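Local coordinates for putative ABC transporter amino acid-binding protein (Sinorhizobium meliloti, PDB 2Q88) that binds the compatible solute ectoine as the substrate-binding protein of an ABC transporter, probably delivering it for uptake as an osmoprotectant, at residues I65-Q69 against R86-V90; I45-L49 against A217-L222. One frame throughout, in Å; residues are numbered along the deposited sequence.

Overall arrangement
Both contacts lie in the same lobe of a two-lobed solute-binding protein, with interaction 1 nested in sequence inside the long loop closed by interaction 2. Their centres are about 20 Å apart and their nearest atoms about 9 Å apart, so they do not touch. Strand 206-207 connects them: Leu68 and Val90 of interaction 1 rest on Ala206, while Phe218 of interaction 2 meets Phe207 edge-to-face. Interaction 1 reaches the pocket directly, Arg86 NH2 lying 2.8 Å from O of the bound ectoine (4CS). Interaction 2 is more remote and joins two helices from distant parts of the chain; Phe218 CZ is 15.2 Å from 4CS CAA.

Interaction 1: residues I65-Q69 against R86-V90; sequences IPGLQ and RCAAV. With 4CS ((4S)-2-methyl-1,4,5,6-tetrahydropyrimidine-4-carboxylic acid), chain F.
In this family 3 solute-binding fold, a short helix packs against the end of another short helix and the turn after it; Arg86, on that second helix, holds the ligand carboxylate, a role arginine also plays in amino acid-binding relatives. Residues 65-69 are regular helix, with Gln69 N to Ile65 O at 2.8 Å. Residues 86-90 start helical, turn through Ala88 and Ala89, and become extended at Val90 (phi/psi -135/164); Arg86 O accepts Ala89 N at 3.0 Å and Val90 N at 3.2 Å. The closest CA atoms are those of Ile65 and Val90, 7.4 Å apart. Ile65, rotamer mt, is the main bump and enters a hollow walled by Arg86, Ala89 and Val90: its CD1 meets Arg86 CG at 3.9 Å, and its CG2 meets Ala89 CB at 3.9 Å and Val90 CG1 at 4.0 Å. Val90, in the m rotamer, answers by pushing CG1 into the notch between Ile65 and Leu68, 3.5 Å from CD2 of the tp Leu68. Gln69 flanks Ala89 at the margin. Leu80 and Ile76 also pack on Ile65, and Cys87 forms a disulfide with Cys254. Past Ile65, the Arg86 side chain runs almost fully extended (mtt) to ectoine, where its guanidinium makes a bidentate pair of hydrogen bonds: NH1 to 4CS OXT and NH2 to 4CS O, each 2.8 Å.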
loop_
_atom_site.group_PDB
_atom_site.type_symbol
_atom_site.label_atom_id
_atom_site.label_comp_id
_atom_site.label_asym_id
_atom_site.label_seq_id
_atom_site.Cartn_x
_atom_site.Cartn_y
_atom_site.Cartn_z
ATOM N N ILE A 65 8.251 -5.869 5.641
ATOM C CA ILE A 65 9.679 -5.531 5.736
ATOM C C ILE A 65 10.481 -6.621 6.472
ATOM O O ILE A 65 11.522 -7.050 5.960
ATOM C CB ILE A 65 9.893 -4.093 6.290
ATOM C CG1 ILE A 65 9.333 -3.074 5.278
ATOM C CG2 ILE A 65 11.379 -3.831 6.562
ATOM C CD1 ILE A 65 9.374 -1.603 5.722
ATOM N N PRO A 66 10.032 -7.070 7.654
ATOM C CA PRO A 66 10.690 -8.188 8.329
ATOM C C PRO A 66 10.945 -9.416 7.443
ATOM O O PRO A 66 12.049 -9.953 7.460
ATOM C CB PRO A 66 9.722 -8.519 9.471
ATOM C CG PRO A 66 9.112 -7.190 9.821
ATOM C CD PRO A 66 8.936 -6.512 8.482
ATOM N N GLY A 67 9.935 -9.860 6.693
ATOM C CA GLY A 67 10.073 -11.025 5.811
ATOM C C GLY A 67 11.018 -10.767 4.647
ATOM O O GLY A 67 11.753 -11.660 4.215
ATOM N N LEU A 68 10.996 -9.540 4.140
ATOM C CA LEU A 68 11.907 -9.122 3.080
ATOM C C LEU A 68 13.356 -9.163 3.586
ATOM O O LEU A 68 14.225 -9.778 2.966
ATOM C CB LEU A 68 11.530 -7.718 2.580
ATOM C CG LEU A 68 12.342 -7.156 1.411
ATOM C CD1 LEU A 68 12.082 -7.924 0.135
ATOM C CD2 LEU A 68 12.077 -5.664 1.225
ATOM N N GLN A 69 13.594 -8.541 4.734
ATOM C CA GLN A 69 14.919 -8.554 5.361
ATOM C C GLN A 69 15.391 -9.967 5.699
ATOM O O GLN A 69 16.587 -10.262 5.611
ATOM C CB GLN A 69 14.929 -7.655 6.601
ATOM C CG GLN A 69 14.698 -6.174 6.268
ATOM C CD GLN A 69 14.751 -5.251 7.485
ATOM O OE1 GLN A 69 15.273 -4.136 7.397
ATOM N NE2 GLN A 69 14.207 -5.700 8.602
ATOM N N ARG A 86 11.011 3.549 6.594
ATOM C CA ARG A 86 10.957 2.403 5.703
ATOM C C ARG A 86 12.090 2.462 4.693
ATOM O O ARG A 86 12.686 1.444 4.375
ATOM C CB ARG A 86 9.620 2.355 4.970
ATOM C CG ARG A 86 8.413 2.164 5.869
ATOM C CD ARG A 86 7.100 2.140 5.080
ATOM N NE ARG A 86 5.969 1.810 5.936
ATOM C CZ ARG A 86 4.708 1.749 5.531
ATOM N NH1 ARG A 86 4.388 2.018 4.267
ATOM N NH2 ARG A 86 3.754 1.418 6.402
ATOM N N CYS A 87 12.369 3.664 4.192
ATOM C CA CYS A 87 13.455 3.894 3.239
ATOM C C CYS A 87 14.819 3.469 3.789
ATOM O O CYS A 87 15.683 3.032 3.030
ATOM C CB CYS A 87 13.476 5.362 2.805
ATOM S SG CYS A 87 11.988 5.804 1.877
ATOM N N ALA A 88 14.987 3.568 5.104
ATOM C CA ALA A 88 16.220 3.150 5.771
ATOM C C ALA A 88 16.378 1.629 5.855
ATOM O O ALA A 88 17.489 1.137 6.037
ATOM C CB ALA A 88 16.290 3.760 7.158
ATOM N N ALA A 89 15.269 0.897 5.727
ATOM C CA ALA A 89 15.237 -0.559 5.943
ATOM C C ALA A 89 15.256 -1.365 4.648
ATOM O O ALA A 89 15.647 -2.531 4.650
ATOM C CB ALA A 89 14.007 -0.944 6.768
ATOM N N VAL A 90 14.815 -0.742 3.555
ATOM C CA VAL A 90 14.692 -1.408 2.253
ATOM C C VAL A 90 15.250 -0.550 1.116
ATOM O O VAL A 90 15.453 0.652 1.283
ATOM C CB VAL A 90 13.208 -1.740 1.927
ATOM C CG1 VAL A 90 12.633 -2.677 2.961
ATOM C CG2 VAL A 90 12.373 -0.470 1.851
HETATM O O 4CS F . 1.231 1.335 5.287
HETATM C C 4CS F . 0.953 1.400 4.090
HETATM O OXT 4CS F . 1.857 1.450 3.247
HETATM C CA 4CS F . -0.504 1.449 3.648
HETATM C CB 4CS F . -1.404 0.532 4.455
HETATM C CAD 4CS F . -2.851 0.681 3.976
HETATM N NAG 4CS F . -2.919 0.419 2.515
HETATM C CAI 4CS F . -1.817 0.659 1.679
HETATM C CAA 4CS F . -1.903 0.366 0.171
HETATM N N 4CS F . -0.612 1.138 2.211
#

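Interaction 2: residues I45-L49 against A217-L222; sequences IFKRL and AFDVEL
Ile45 lays its CD1 methyl over the face of the Phe218 ring, 3.8 Å from the centroid and 21° off the ring normal, a CH-pi contact; its CG2 presses on Phe218 CD2 at 3.3 Å. Residues 45-48 end a helix that gives way to a turn at Leu49, and 217-222 are helix throughout. The two run in roughly opposite senses, crossing obliquely: the CA atoms of Ile45 and Glu221 are 6.1 Å apart, those of Leu49 and Ala217 7.6 Å. Ile45, rotamer mt, also touches Glu221 CB through CG2 (3.8 Å) and Leu222 CB through CD1 (3.9 Å). One helical turn on, Leu49 (mt) fills the dip between Ala217 and Glu221, its CD2 lying 4.0 Å from Ala217 CB and 3.7 Å from Glu221 CG. Phe218, chi1 t, places its ring against Ile45 CD1 and beside the Phe46 ring, with ring centroids 6.0 Å apart and planes oblique at 58°. CB and CG of Glu221 thus pack centrally, while its carboxylate pairs with Lys224. Arg48 is peripheral: its CB is 3.8 Å from Glu221 OE1, but its NE is salt-bridged to Glu44. The contact sets helix 212-228, where the chain has returned from the other lobe, against the end of helix 37-48; helix 5-12 packs on Phe46 and Leu49, and Phe207 of strand 206-207 meets Phe218 edge-to-face.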
loop_
_atom_site.group_PDB
_atom_site.type_symbol
_atom_site.label_atom_id
_atom_site.label_comp_id
_atom_site.label_asym_id
_atom_site.label_seq_id
_atom_site.Cartn_x
_atom_site.Cartn_y
_atom_site.Cartn_z
ATOM N N ILE A 45 7.195 -5.734 -15.312
ATOM C CA ILE A 45 8.640 -5.467 -15.262
ATOM C C ILE A 45 9.448 -6.773 -15.165
ATOM O O ILE A 45 10.397 -6.996 -15.927
ATOM C CB ILE A 45 8.978 -4.491 -14.122
ATOM C CG1 ILE A 45 8.472 -3.085 -14.492
ATOM C CG2 ILE A 45 10.499 -4.466 -13.864
ATOM C CD1 ILE A 45 8.463 -2.069 -13.374
ATOM N N PHE A 46 9.062 -7.642 -14.233
ATOM C CA PHE A 46 9.777 -8.908 -14.080
ATOM C C PHE A 46 9.795 -9.695 -15.375
ATOM O O PHE A 46 10.821 -10.275 -15.730
ATOM C CB PHE A 46 9.219 -9.737 -12.919
ATOM C CG PHE A 46 9.791 -9.354 -11.580
ATOM C CD1 PHE A 46 11.162 -9.462 -11.336
ATOM C CD2 PHE A 46 8.959 -8.909 -10.555
ATOM C CE1 PHE A 46 11.705 -9.101 -10.082
ATOM C CE2 PHE A 46 9.479 -8.544 -9.311
ATOM C CZ PHE A 46 10.855 -8.642 -9.070
ATOM N N LYS A 47 8.672 -9.705 -16.087
ATOM C CA LYS A 47 8.609 -10.359 -17.396
ATOM C C LYS A 47 9.655 -9.771 -18.339
ATOM O O LYS A 47 10.376 -10.509 -19.024
ATOM C CB LYS A 47 7.217 -10.234 -18.017
ATOM C CG LYS A 47 7.099 -11.012 -19.324
ATOM C CD LYS A 47 5.764 -10.842 -20.028
ATOM C CE LYS A 47 5.860 -11.401 -21.451
ATOM N NZ LYS A 47 4.528 -11.491 -22.118
ATOM N N ARG A 48 9.745 -8.439 -18.354
ATOM C CA ARG A 48 10.691 -7.729 -19.219
ATOM C C ARG A 48 12.124 -8.032 -18.838
ATOM O O ARG A 48 12.993 -8.050 -19.702
ATOM C CB ARG A 48 10.437 -6.224 -19.164
ATOM C CG ARG A 48 9.228 -5.815 -19.978
ATOM C CD ARG A 48 8.702 -4.421 -19.677
ATOM N NE ARG A 48 7.386 -4.254 -20.281
ATOM C CZ ARG A 48 7.150 -3.636 -21.433
ATOM N NH1 ARG A 48 8.141 -3.087 -22.122
ATOM N NH2 ARG A 48 5.911 -3.555 -21.887
ATOM N N LEU A 49 12.352 -8.298 -17.550
ATOM C CA LEU A 49 13.657 -8.703 -17.045
ATOM C C LEU A 49 13.942 -10.191 -17.272
ATOM O O LEU A 49 15.018 -10.665 -16.922
ATOM C CB LEU A 49 13.799 -8.368 -15.549
ATOM C CG LEU A 49 13.742 -6.889 -15.168
ATOM C CD1 LEU A 49 13.760 -6.692 -13.637
ATOM C CD2 LEU A 49 14.907 -6.183 -15.833
ATOM N N ALA A 217 17.831 -2.678 -11.978
ATOM C CA ALA A 217 17.235 -3.302 -13.161
ATOM C C ALA A 217 15.721 -3.080 -13.261
ATOM O O ALA A 217 15.185 -2.767 -14.333
ATOM C CB ALA A 217 17.553 -4.791 -13.170
ATOM N N PHE A 218 15.036 -3.248 -12.138
ATOM C CA PHE A 218 13.612 -2.962 -12.037
ATOM C C PHE A 218 13.359 -1.492 -12.410
ATOM O O PHE A 218 12.465 -1.181 -13.192
ATOM C CB PHE A 218 13.157 -3.258 -10.602
ATOM C CG PHE A 218 11.674 -3.147 -10.382
ATOM C CD1 PHE A 218 11.101 -1.935 -9.967
ATOM C CD2 PHE A 218 10.846 -4.253 -10.554
ATOM C CE1 PHE A 218 9.716 -1.835 -9.747
ATOM C CE2 PHE A 218 9.455 -4.156 -10.340
ATOM C CZ PHE A 218 8.901 -2.946 -9.928
ATOM N N ASP A 219 14.180 -0.596 -11.868
ATOM C CA ASP A 219 14.041 0.835 -12.111
ATOM C C ASP A 219 14.271 1.232 -13.564
ATOM O O ASP A 219 13.599 2.120 -14.061
ATOM C CB ASP A 219 14.977 1.624 -11.198
ATOM C CG ASP A 219 14.319 2.002 -9.882
ATOM O OD1 ASP A 219 13.086 1.870 -9.786
ATOM O OD2 ASP A 219 14.949 2.462 -8.906
ATOM N N VAL A 220 15.205 0.567 -14.245
ATOM C CA VAL A 220 15.462 0.852 -15.658
ATOM C C VAL A 220 14.185 0.587 -16.475
ATOM O O VAL A 220 13.788 1.403 -17.308
ATOM C CB VAL A 220 16.696 0.063 -16.193
ATOM C CG1 VAL A 220 16.742 0.055 -17.710
ATOM C CG2 VAL A 220 17.997 0.666 -15.646
ATOM N N GLU A 221 13.525 -0.529 -16.197
ATOM C CA GLU A 221 12.282 -0.892 -16.899
ATOM C C GLU A 221 11.103 0.006 -16.525
ATOM O O GLU A 221 10.259 0.319 -17.374
ATOM C CB GLU A 221 11.902 -2.355 -16.632
ATOM C CG GLU A 221 12.866 -3.407 -17.194
ATOM C CD GLU A 221 13.328 -3.129 -18.614
ATOM O OE1 GLU A 221 12.478 -2.993 -19.524
ATOM O OE2 GLU A 221 14.560 -3.059 -18.831
ATOM N N LEU A 222 11.017 0.373 -15.252
ATOM C CA LEU A 222 9.959 1.277 -14.773
ATOM C C LEU A 222 10.025 2.627 -15.477
ATOM O O LEU A 222 8.995 3.184 -15.856
ATOM C CB LEU A 222 10.037 1.455 -13.252
ATOM C CG LEU A 222 9.070 2.424 -12.532
ATOM C CD1 LEU A 222 7.611 1.999 -12.761
ATOM C CD2 LEU A 222 9.358 2.469 -11.023
#